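Local coordinates for protein endo-pectate lyase (Erwinia chrysanthemi, PDB 3B4N) that cleaves pectate by calcium-dependent elimination, leaving oligosaccharides with unsaturated ends, and probably also acts on highly methylated pectins, at residues 123-134 / 153-164; 81-89 / 99-107. One frame throughout, in Å; residues are numbered along the deposited sequence.

Overall arrangement
Along the chain the two contacts come in series: interaction 2 closes before interaction 1 opens, and an unmodelled stretch, 108-118, lies between them. Their centres are about 26 Å apart and their nearest atoms about 7 Å, without touching. Interaction 2 is a hairpin of strands 85-92 and 97-104 at one margin of the four-stranded antiparallel sheet in the N-terminal part. Interaction 1 joins two successive turns at the start of the right-handed parallel beta-helix, where strand 125-128 is one of the two outermost strands of its sheet. The zinc and calcium sites belong to the beta-helix; interaction 1 borders a zinc site through Ile155, whereas interaction 2 lies away from the metals.

Interaction 1 of 2, residues 123-134 / 153-164; sequences PGATFENRTVDC and LIILKNATVKNL. With EDO (1,2-ethanediol), chain G.
Phe127 packs against Leu156, its CD1 lying 3.8 Å from Leu156 CD2, which meets the ring at its edge together with Val161 CG2. Val132 lays CG2 over the centre of one ring face, so a flat aromatic fills the space between the two strands of its own turn. Ala159 fits at the corner because its small CB sits 3.2 Å from both Phe127 O and Arg130 O. Cys134 SG approaches Val161 CG2 at 3.4 Å, while its disulfide ties this turn to Cys121.

The backbones run parallel: strands 125-128 and 131-133 pair with 154-157 and 160-162 as successive coils of the right-handed parallel beta-helix. Phe127 N donates to Ile155 O and Phe127 O accepts from Lys157 N, each at 2.9 Å. On the outer face Thr131 lies alongside Thr160, its OG1 3.6 Å from Thr160 CB; in both, OG1 lies anti to the carbonyl carbon (chi1 -66° and -65°), leaving CG2 opposite the backbone N, which sets like branch beside like. Extended Glu128 runs beside Lys157, and Arg130 reaches Glu120 in a salt bridge. At the far edge Asp133 OD2 accepts from O2 of an ethanediol, probably from the crystallisation liquor, at 2.7 Å, and Lys162 NZ stands 4.5 Å from that carboxylate oxygen. The chemistry is thus apolar packing and a disulfide inside, backbone bonds joining the strands, and charged groups on the outward-facing side.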
loop_
_atom_site.group_PDB
_atom_site.type_symbol
_atom_site.label_atom_id
_atom_site.label_comp_id
_atom_site.label_asym_id
_atom_site.label_seq_id
_atom_site.Cartn_x
_atom_site.Cartn_y
_atom_site.Cartn_z
ATOM N N PRO A 123 -3.001 -2.484 -19.037
ATOM C CA PRO A 123 -1.606 -2.894 -18.865
ATOM C C PRO A 123 -0.672 -2.243 -19.884
ATOM O O PRO A 123 -0.962 -2.224 -21.089
ATOM C CB PRO A 123 -1.679 -4.408 -19.026
ATOM C CG PRO A 123 -2.994 -4.726 -18.392
ATOM C CD PRO A 123 -3.901 -3.648 -18.962
ATOM N N GLY A 124 0.437 -1.699 -19.389
ATOM C CA GLY A 124 1.416 -1.062 -20.248
ATOM C C GLY A 124 1.240 0.433 -20.433
ATOM O O GLY A 124 2.085 1.092 -21.039
ATOM N N ALA A 125 0.148 0.974 -19.908
ATOM C CA ALA A 125 -0.111 2.398 -20.042
ATOM C C ALA A 125 0.863 3.251 -19.242
ATOM O O ALA A 125 1.286 2.865 -18.153
ATOM C CB ALA A 125 -1.535 2.702 -19.613
ATOM N N THR A 126 1.224 4.402 -19.801
ATOM C CA THR A 126 2.101 5.357 -19.143
ATOM C C THR A 126 1.331 6.660 -18.970
ATOM O O THR A 126 0.733 7.176 -19.925
ATOM C CB THR A 126 3.365 5.666 -19.966
ATOM O OG1 THR A 126 4.186 4.494 -20.047
ATOM C CG2 THR A 126 4.156 6.783 -19.316
ATOM N N PHE A 127 1.323 7.174 -17.746
ATOM C CA PHE A 127 0.654 8.431 -17.445
ATOM C C PHE A 127 1.739 9.431 -17.075
ATOM O O PHE A 127 2.602 9.135 -16.238
ATOM C CB PHE A 127 -0.301 8.261 -16.265
ATOM C CG PHE A 127 -1.381 7.240 -16.492
ATOM C CD1 PHE A 127 -1.853 6.465 -15.433
ATOM C CD2 PHE A 127 -1.944 7.058 -17.754
ATOM C CE1 PHE A 127 -2.859 5.532 -15.624
ATOM C CE2 PHE A 127 -2.959 6.121 -17.954
ATOM C CZ PHE A 127 -3.414 5.358 -16.889
ATOM N N GLU A 128 1.698 10.616 -17.679
ATOM C CA GLU A 128 2.705 11.633 -17.420
ATOM C C GLU A 128 2.124 13.002 -17.061
ATOM O O GLU A 128 1.237 13.506 -17.741
ATOM C CB GLU A 128 3.607 11.757 -18.653
ATOM C CG GLU A 128 4.779 12.716 -18.525
ATOM C CD GLU A 128 5.634 12.722 -19.785
ATOM O OE1 GLU A 128 6.256 11.679 -20.082
ATOM O OE2 GLU A 128 5.671 13.760 -20.485
ATOM N N ASN A 129 2.626 13.584 -15.977
ATOM C CA ASN A 129 2.204 14.911 -15.526
ATOM C C ASN A 129 0.704 15.114 -15.400
ATOM O O ASN A 129 0.186 16.177 -15.750
ATOM C CB ASN A 129 2.769 15.983 -16.459
ATOM C CG ASN A 129 4.275 16.040 -16.419
ATOM O OD1 ASN A 129 4.871 15.990 -15.343
ATOM N ND2 ASN A 129 4.902 16.151 -17.585
ATOM N N ARG A 130 0.001 14.107 -14.898
ATOM C CA ARG A 130 -1.435 14.219 -14.723
ATOM C C ARG A 130 -1.952 13.153 -13.778
ATOM O O ARG A 130 -1.214 12.242 -13.388
ATOM C CB ARG A 130 -2.145 14.111 -16.075
ATOM C CG ARG A 130 -2.004 12.774 -16.785
ATOM C CD ARG A 130 -2.462 12.915 -18.245
ATOM N NE ARG A 130 -2.378 11.670 -19.000
ATOM C CZ ARG A 130 -3.381 10.810 -19.154
ATOM N NH1 ARG A 130 -4.561 11.050 -18.603
ATOM N NH2 ARG A 130 -3.205 9.708 -19.872
ATOM N N THR A 131 -3.221 13.287 -13.413
ATOM C CA THR A 131 -3.882 12.350 -12.520
ATOM C C THR A 131 -4.894 11.551 -13.320
ATOM O O THR A 131 -5.638 12.109 -14.142
ATOM C CB THR A 131 -4.611 13.096 -11.386
ATOM O OG1 THR A 131 -3.648 13.751 -10.555
ATOM C CG2 THR A 131 -5.432 12.122 -10.542
ATOM N N VAL A 132 -4.913 10.241 -13.100
ATOM C CA VAL A 132 -5.855 9.378 -13.789
ATOM C C VAL A 132 -6.673 8.609 -12.773
ATOM O O VAL A 132 -6.126 7.924 -11.904
ATOM C CB VAL A 132 -5.143 8.371 -14.721
ATOM C CG1 VAL A 132 -6.168 7.432 -15.349
ATOM C CG2 VAL A 132 -4.381 9.118 -15.815
ATOM N N ASP A 133 -7.990 8.747 -12.869
ATOM C CA ASP A 133 -8.901 8.044 -11.977
ATOM C C ASP A 133 -9.362 6.812 -12.743
ATOM O O ASP A 133 -10.068 6.926 -13.750
ATOM C CB ASP A 133 -10.102 8.930 -11.650
ATOM C CG ASP A 133 -10.958 8.368 -10.533
ATOM O OD1 ASP A 133 -11.049 7.129 -10.386
ATOM O OD2 ASP A 133 -11.558 9.186 -9.802
ATOM N N CYS A 134 -8.962 5.638 -12.269
ATOM C CA CYS A 134 -9.313 4.388 -12.927
ATOM C C CYS A 134 -10.722 3.888 -12.638
ATOM O O CYS A 134 -11.141 2.856 -13.167
ATOM C CB CYS A 134 -8.290 3.313 -12.573
ATOM S SG CYS A 134 -6.617 3.728 -13.155
ATOM N N LEU A 153 2.657 -2.895 -14.900
ATOM C CA LEU A 153 1.309 -2.799 -15.448
ATOM C C LEU A 153 0.981 -1.344 -15.768
ATOM O O LEU A 153 0.272 -1.050 -16.730
ATOM C CB LEU A 153 0.290 -3.328 -14.449
ATOM C CG LEU A 153 0.340 -4.823 -14.131
ATOM C CD1 LEU A 153 -0.624 -5.137 -13.006
ATOM C CD2 LEU A 153 -0.009 -5.618 -15.388
ATOM N N ILE A 154 1.485 -0.442 -14.934
ATOM C CA ILE A 154 1.265 0.988 -15.095
ATOM C C ILE A 154 2.574 1.698 -14.807
ATOM O O ILE A 154 3.279 1.341 -13.857
ATOM C CB ILE A 154 0.207 1.520 -14.087
ATOM C CG1 ILE A 154 -1.148 0.857 -14.341
ATOM C CG2 ILE A 154 0.109 3.051 -14.173
ATOM C CD1 ILE A 154 -1.795 1.246 -15.660
ATOM N N ILE A 155 2.897 2.692 -15.626
ATOM C CA ILE A 155 4.103 3.486 -15.452
ATOM C C ILE A 155 3.675 4.929 -15.226
ATOM O O ILE A 155 2.903 5.496 -16.012
ATOM C CB ILE A 155 5.016 3.431 -16.691
ATOM C CG1 ILE A 155 5.509 2.001 -16.909
ATOM C CG2 ILE A 155 6.201 4.373 -16.507
ATOM C CD1 ILE A 155 6.326 1.832 -18.158
ATOM N N LEU A 156 4.175 5.516 -14.150
ATOM C CA LEU A 156 3.846 6.887 -13.809
ATOM C C LEU A 156 5.091 7.759 -13.948
ATOM O O LEU A 156 6.179 7.385 -13.511
ATOM C CB LEU A 156 3.330 6.952 -12.363
ATOM C CG LEU A 156 2.136 6.067 -12.001
ATOM C CD1 LEU A 156 1.875 6.166 -10.500
ATOM C CD2 LEU A 156 0.903 6.502 -12.793
ATOM N N LYS A 157 4.933 8.915 -14.580
ATOM C CA LYS A 157 6.030 9.864 -14.725
ATOM C C LYS A 157 5.456 11.173 -14.193
ATOM O O LYS A 157 4.725 11.868 -14.900
ATOM C CB LYS A 157 6.445 9.993 -16.194
ATOM C CG LYS A 157 7.170 8.750 -16.716
ATOM C CD LYS A 157 7.607 8.905 -18.172
ATOM C CE LYS A 157 8.599 10.046 -18.338
ATOM N NZ LYS A 157 9.795 9.876 -17.462
ATOM N N ASN A 158 5.771 11.478 -12.935
ATOM C CA ASN A 158 5.256 12.669 -12.248
ATOM C C ASN A 158 3.740 12.651 -12.407
ATOM O O ASN A 158 3.112 13.660 -12.732
ATOM C CB ASN A 158 5.836 13.954 -12.847
ATOM C CG ASN A 158 5.626 15.159 -11.945
ATOM O OD1 ASN A 158 5.010 16.156 -12.336
ATOM N ND2 ASN A 158 6.142 15.074 -10.726
ATOM N N ALA A 159 3.155 11.488 -12.146
ATOM C CA ALA A 159 1.724 11.293 -12.305
ATOM C C ALA A 159 1.074 10.556 -11.143
ATOM O O ALA A 159 1.747 9.935 -10.317
ATOM C CB ALA A 159 1.457 10.537 -13.605
ATOM N N THR A 160 -0.249 10.623 -11.105
ATOM C CA THR A 160 -1.029 9.977 -10.060
ATOM C C THR A 160 -2.046 9.023 -10.659
ATOM O O THR A 160 -2.657 9.319 -11.686
ATOM C CB THR A 160 -1.809 11.024 -9.217
ATOM O OG1 THR A 160 -0.881 11.849 -8.509
ATOM C CG2 THR A 160 -2.741 10.338 -8.212
ATOM N N VAL A 161 -2.209 7.862 -10.037
ATOM C CA VAL A 161 -3.216 6.915 -10.471
ATOM C C VAL A 161 -4.046 6.590 -9.231
ATOM O O VAL A 161 -3.505 6.473 -8.126
ATOM C CB VAL A 161 -2.602 5.621 -11.059
ATOM C CG1 VAL A 161 -1.774 4.889 -10.012
ATOM C CG2 VAL A 161 -3.715 4.727 -11.581
ATOM N N LYS A 162 -5.359 6.504 -9.388
ATOM C CA LYS A 162 -6.193 6.177 -8.241
ATOM C C LYS A 162 -7.350 5.262 -8.567
ATOM O O LYS A 162 -7.797 5.191 -9.714
ATOM C CB LYS A 162 -6.705 7.447 -7.554
ATOM C CG LYS A 162 -7.503 8.390 -8.416
ATOM C CD LYS A 162 -7.766 9.680 -7.635
ATOM C CE LYS A 162 -8.552 10.695 -8.431
ATOM N NZ LYS A 162 -8.700 11.960 -7.648
ATOM N N ASN A 163 -7.799 4.535 -7.546
ATOM C CA ASN A 163 -8.934 3.620 -7.635
ATOM C C ASN A 163 -8.706 2.535 -8.678
ATOM O O ASN A 163 -9.392 2.477 -9.698
ATOM C CB ASN A 163 -10.199 4.410 -7.982
ATOM C CG ASN A 163 -10.396 5.615 -7.090
ATOM O OD1 ASN A 163 -10.685 6.713 -7.570
ATOM N ND2 ASN A 163 -10.248 5.424 -5.796
ATOM N N LEU A 164 -7.752 1.656 -8.406
ATOM C CA LEU A 164 -7.415 0.596 -9.342
ATOM C C LEU A 164 -7.205 -0.703 -8.598
ATOM O O LEU A 164 -6.687 -0.702 -7.489
ATOM C CB LEU A 164 -6.131 0.973 -10.085
ATOM C CG LEU A 164 -5.530 -0.017 -11.091
ATOM C CD1 LEU A 164 -6.446 -0.153 -12.308
ATOM C CD2 LEU A 164 -4.156 0.487 -11.526
HETATM C C1 EDO G . -12.192 10.930 -5.469
HETATM O O1 EDO G . -10.726 10.674 -5.097
HETATM C C2 EDO G . -12.525 10.680 -6.946
HETATM O O2 EDO G . -12.241 9.175 -7.240
#

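Interaction 2 of 2, residues 81-89 / 99-107; sequences GLNYWYWVD and VSNAVTTAP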
loop_
_atom_site.group_PDB
_atom_site.type_symbol
_atom_site.label_atom_id
_atom_site.label_comp_id
_atom_site.label_asym_id
_atom_site.label_seq_id
_atom_site.Cartn_x
_atom_site.Cartn_y
_atom_site.Cartn_z
ATOM N N GLY A 81 -24.196 -15.862 5.540
ATOM C CA GLY A 81 -25.380 -16.036 4.712
ATOM C C GLY A 81 -26.027 -14.781 4.155
ATOM O O GLY A 81 -27.131 -14.839 3.610
ATOM N N LEU A 82 -25.346 -13.648 4.278
ATOM C CA LEU A 82 -25.883 -12.389 3.784
ATOM C C LEU A 82 -24.922 -11.652 2.869
ATOM O O LEU A 82 -23.711 -11.885 2.895
ATOM C CB LEU A 82 -26.227 -11.472 4.963
ATOM C CG LEU A 82 -27.362 -11.936 5.877
ATOM C CD1 LEU A 82 -27.392 -11.100 7.146
ATOM C CD2 LEU A 82 -28.678 -11.821 5.129
ATOM N N ASN A 83 -25.480 -10.767 2.051
ATOM C CA ASN A 83 -24.681 -9.929 1.170
ATOM C C ASN A 83 -24.724 -8.545 1.791
ATOM O O ASN A 83 -25.705 -8.183 2.447
ATOM C CB ASN A 83 -25.275 -9.894 -0.237
ATOM C CG ASN A 83 -24.867 -11.093 -1.067
ATOM O OD1 ASN A 83 -25.704 -11.754 -1.673
ATOM N ND2 ASN A 83 -23.568 -11.371 -1.103
ATOM N N TYR A 84 -23.658 -7.775 1.605
ATOM C CA TYR A 84 -23.605 -6.434 2.169
ATOM C C TYR A 84 -23.250 -5.371 1.150
ATOM O O TYR A 84 -22.561 -5.632 0.164
ATOM C CB TYR A 84 -22.582 -6.372 3.309
ATOM C CG TYR A 84 -22.920 -7.278 4.464
ATOM C CD1 TYR A 84 -22.535 -8.614 4.456
ATOM C CD2 TYR A 84 -23.649 -6.804 5.552
ATOM C CE1 TYR A 84 -22.868 -9.458 5.509
ATOM C CE2 TYR A 84 -23.991 -7.644 6.611
ATOM C CZ TYR A 84 -23.593 -8.967 6.578
ATOM O OH TYR A 84 -23.917 -9.799 7.622
ATOM N N TRP A 85 -23.753 -4.170 1.404
ATOM C CA TRP A 85 -23.469 -2.997 0.590
ATOM C C TRP A 85 -22.838 -2.001 1.552
ATOM O O TRP A 85 -23.261 -1.877 2.716
ATOM C CB TRP A 85 -24.745 -2.391 0.001
ATOM C CG TRP A 85 -25.214 -3.060 -1.247
ATOM C CD1 TRP A 85 -25.072 -2.606 -2.526
ATOM C CD2 TRP A 85 -25.864 -4.328 -1.336
ATOM N NE1 TRP A 85 -25.592 -3.518 -3.411
ATOM C CE2 TRP A 85 -26.085 -4.586 -2.709
ATOM C CE3 TRP A 85 -26.282 -5.272 -0.391
ATOM C CZ2 TRP A 85 -26.705 -5.755 -3.161
ATOM C CZ3 TRP A 85 -26.901 -6.438 -0.840
ATOM C CH2 TRP A 85 -27.105 -6.665 -2.218
ATOM N N TYR A 86 -21.813 -1.310 1.065
ATOM C CA TYR A 86 -21.104 -0.309 1.847
ATOM C C TYR A 86 -21.013 1.020 1.118
ATOM O O TYR A 86 -20.993 1.073 -0.104
ATOM C CB TYR A 86 -19.670 -0.761 2.120
ATOM C CG TYR A 86 -19.522 -1.982 2.986
ATOM C CD1 TYR A 86 -19.397 -1.871 4.369
ATOM C CD2 TYR A 86 -19.450 -3.248 2.413
ATOM C CE1 TYR A 86 -19.190 -3.007 5.165
ATOM C CE2 TYR A 86 -19.250 -4.377 3.188
ATOM C CZ TYR A 86 -19.119 -4.253 4.558
ATOM O OH TYR A 86 -18.918 -5.373 5.324
ATOM N N TRP A 87 -20.957 2.088 1.907
ATOM C CA TRP A 87 -20.782 3.453 1.408
ATOM C C TRP A 87 -19.882 4.139 2.424
ATOM O O TRP A 87 -19.904 3.812 3.609
ATOM C CB TRP A 87 -22.085 4.258 1.401
ATOM C CG TRP A 87 -23.117 3.840 0.425
ATOM C CD1 TRP A 87 -23.373 4.399 -0.795
ATOM C CD2 TRP A 87 -24.079 2.801 0.603
ATOM N NE1 TRP A 87 -24.445 3.775 -1.383
ATOM C CE2 TRP A 87 -24.899 2.789 -0.546
ATOM C CE3 TRP A 87 -24.329 1.873 1.626
ATOM C CZ2 TRP A 87 -25.956 1.889 -0.701
ATOM C CZ3 TRP A 87 -25.383 0.975 1.473
ATOM C CH2 TRP A 87 -26.183 0.992 0.315
ATOM N N VAL A 88 -19.087 5.093 1.962
ATOM C CA VAL A 88 -18.252 5.877 2.858
ATOM C C VAL A 88 -18.644 7.336 2.645
ATOM O O VAL A 88 -18.713 7.826 1.513
ATOM C CB VAL A 88 -16.745 5.684 2.586
ATOM C CG1 VAL A 88 -15.940 6.759 3.321
ATOM C CG2 VAL A 88 -16.313 4.305 3.064
ATOM N N ASP A 89 -18.947 8.003 3.748
ATOM C CA ASP A 89 -19.345 9.400 3.754
ATOM C C ASP A 89 -18.177 10.223 4.293
ATOM O O ASP A 89 -17.818 10.113 5.462
ATOM C CB ASP A 89 -20.565 9.566 4.666
ATOM C CG ASP A 89 -21.143 10.971 4.654
ATOM O OD1 ASP A 89 -22.142 11.185 5.382
ATOM O OD2 ASP A 89 -20.622 11.850 3.936
ATOM N N VAL A 99 -20.527 11.570 -0.304
ATOM C CA VAL A 99 -20.797 10.143 -0.277
ATOM C C VAL A 99 -20.289 9.395 -1.484
ATOM O O VAL A 99 -20.482 9.810 -2.625
ATOM C CB VAL A 99 -22.307 9.884 -0.143
ATOM C CG1 VAL A 99 -22.570 8.409 0.054
ATOM C CG2 VAL A 99 -22.857 10.679 1.037
ATOM N N SER A 100 -19.639 8.272 -1.216
ATOM C CA SER A 100 -19.090 7.431 -2.259
ATOM C C SER A 100 -20.142 6.603 -2.972
ATOM O O SER A 100 -21.318 6.562 -2.593
ATOM C CB SER A 100 -18.092 6.447 -1.651
ATOM O OG SER A 100 -18.798 5.442 -0.916
ATOM N N ASN A 101 -19.680 5.946 -4.029
ATOM C CA ASN A 101 -20.495 5.006 -4.771
ATOM C C ASN A 101 -20.645 3.844 -3.797
ATOM O O ASN A 101 -19.863 3.713 -2.844
ATOM C CB ASN A 101 -19.727 4.489 -5.984
ATOM C CG ASN A 101 -18.365 3.927 -5.601
ATOM O OD1 ASN A 101 -18.135 2.706 -5.588
ATOM N ND2 ASN A 101 -17.462 4.814 -5.272
ATOM N N ALA A 102 -21.629 2.993 -4.042
ATOM C CA ALA A 102 -21.820 1.820 -3.208
ATOM C C ALA A 102 -20.952 0.682 -3.752
ATOM O O ALA A 102 -20.654 0.634 -4.949
ATOM C CB ALA A 102 -23.284 1.390 -3.244
ATOM N N VAL A 103 -20.519 -0.203 -2.862
ATOM C CA VAL A 103 -19.790 -1.401 -3.265
ATOM C C VAL A 103 -20.528 -2.536 -2.566
ATOM O O VAL A 103 -21.186 -2.318 -1.544
ATOM C CB VAL A 103 -18.309 -1.410 -2.836
ATOM C CG1 VAL A 103 -17.553 -0.315 -3.570
ATOM C CG2 VAL A 103 -18.195 -1.259 -1.336
ATOM N N THR A 104 -20.429 -3.744 -3.104
ATOM C CA THR A 104 -21.152 -4.856 -2.510
ATOM C C THR A 104 -20.425 -6.181 -2.639
ATOM O O THR A 104 -19.587 -6.360 -3.521
ATOM C CB THR A 104 -22.535 -4.997 -3.176
ATOM O OG1 THR A 104 -23.260 -6.065 -2.560
ATOM C CG2 THR A 104 -22.382 -5.302 -4.663
ATOM N N THR A 105 -20.765 -7.103 -1.744
ATOM C CA THR A 105 -20.185 -8.439 -1.759
ATOM C C THR A 105 -21.013 -9.313 -2.697
ATOM O O THR A 105 -20.602 -10.420 -3.051
ATOM C CB THR A 105 -20.228 -9.090 -0.362
ATOM O OG1 THR A 105 -21.590 -9.173 0.077
ATOM C CG2 THR A 105 -19.421 -8.290 0.643
ATOM N N ALA A 106 -22.181 -8.815 -3.095
ATOM C CA ALA A 106 -23.072 -9.566 -3.976
ATOM C C ALA A 106 -22.439 -9.838 -5.337
ATOM O O ALA A 106 -21.964 -8.920 -6.009
ATOM C CB ALA A 106 -24.389 -8.820 -4.144
ATOM N N PRO A 107 -22.420 -11.115 -5.756
ATOM C CA PRO A 107 -21.857 -11.578 -7.031
ATOM C C PRO A 107 -22.457 -10.912 -8.272
ATOM O O PRO A 107 -23.081 -9.839 -8.141
ATOM C CB PRO A 107 -22.128 -13.079 -6.997
ATOM C CG PRO A 107 -22.042 -13.395 -5.534
ATOM C CD PRO A 107 -22.838 -12.263 -4.932
HETATM O O HOH W 1 -21.286 -11.090 1.841
#
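Trp85 lies beside Thr104, and the two side chains point the same way. Thr104 CB stands 3.5 Å from the centroid of the five-membered ring, a CH-pi contact over the face. With OG1 opposite the backbone N (chi1 -178°), the same threonine also sets its hydroxyl 3.2 Å above the indole plane. From there OG1 donates to Tyr84 O at 2.8 Å, from above the carbonyl plane, and accepts from Ala106 N to make an ST turn. Tyr84 O takes a second bond, from Thr105 N. A beta-branched hydroxyl residue suits this place, since its carbon serves the ring and its oxygen the backbone.

Thr105 is turned differently: chi1 of 59° puts OG1 between the backbone N and the carbonyl carbon, where Tyr84 N reaches it at 2.9 Å. Asn83 ND2 donates to the same oxygen, which lies near its amide plane, and a water links Thr105 OG1 to Leu82 O. Ser100 likewise stands in for a main-chain acceptor: Val88 N donates to its OG at 171°, and OG donates onward to Asn101 O.

Trp87 receives Ala102 CB over one face, 3.2 Å from NE1; the short methyl lets the backbone come close to the ring, and Arg60 makes a cation-pi contact with it. Tyr86 and Val103, an antiparallel hydrogen-bonded pair, turn instead toward Leu35 of strand 32-39.

Regular pairing at Tyr86-Val103 and a register shifted by one residue toward Asp89-Val99 mark an irregular beta hairpin whose second strand, 97-104, is an edge strand of the four-stranded antiparallel sheet that precedes the beta-helix.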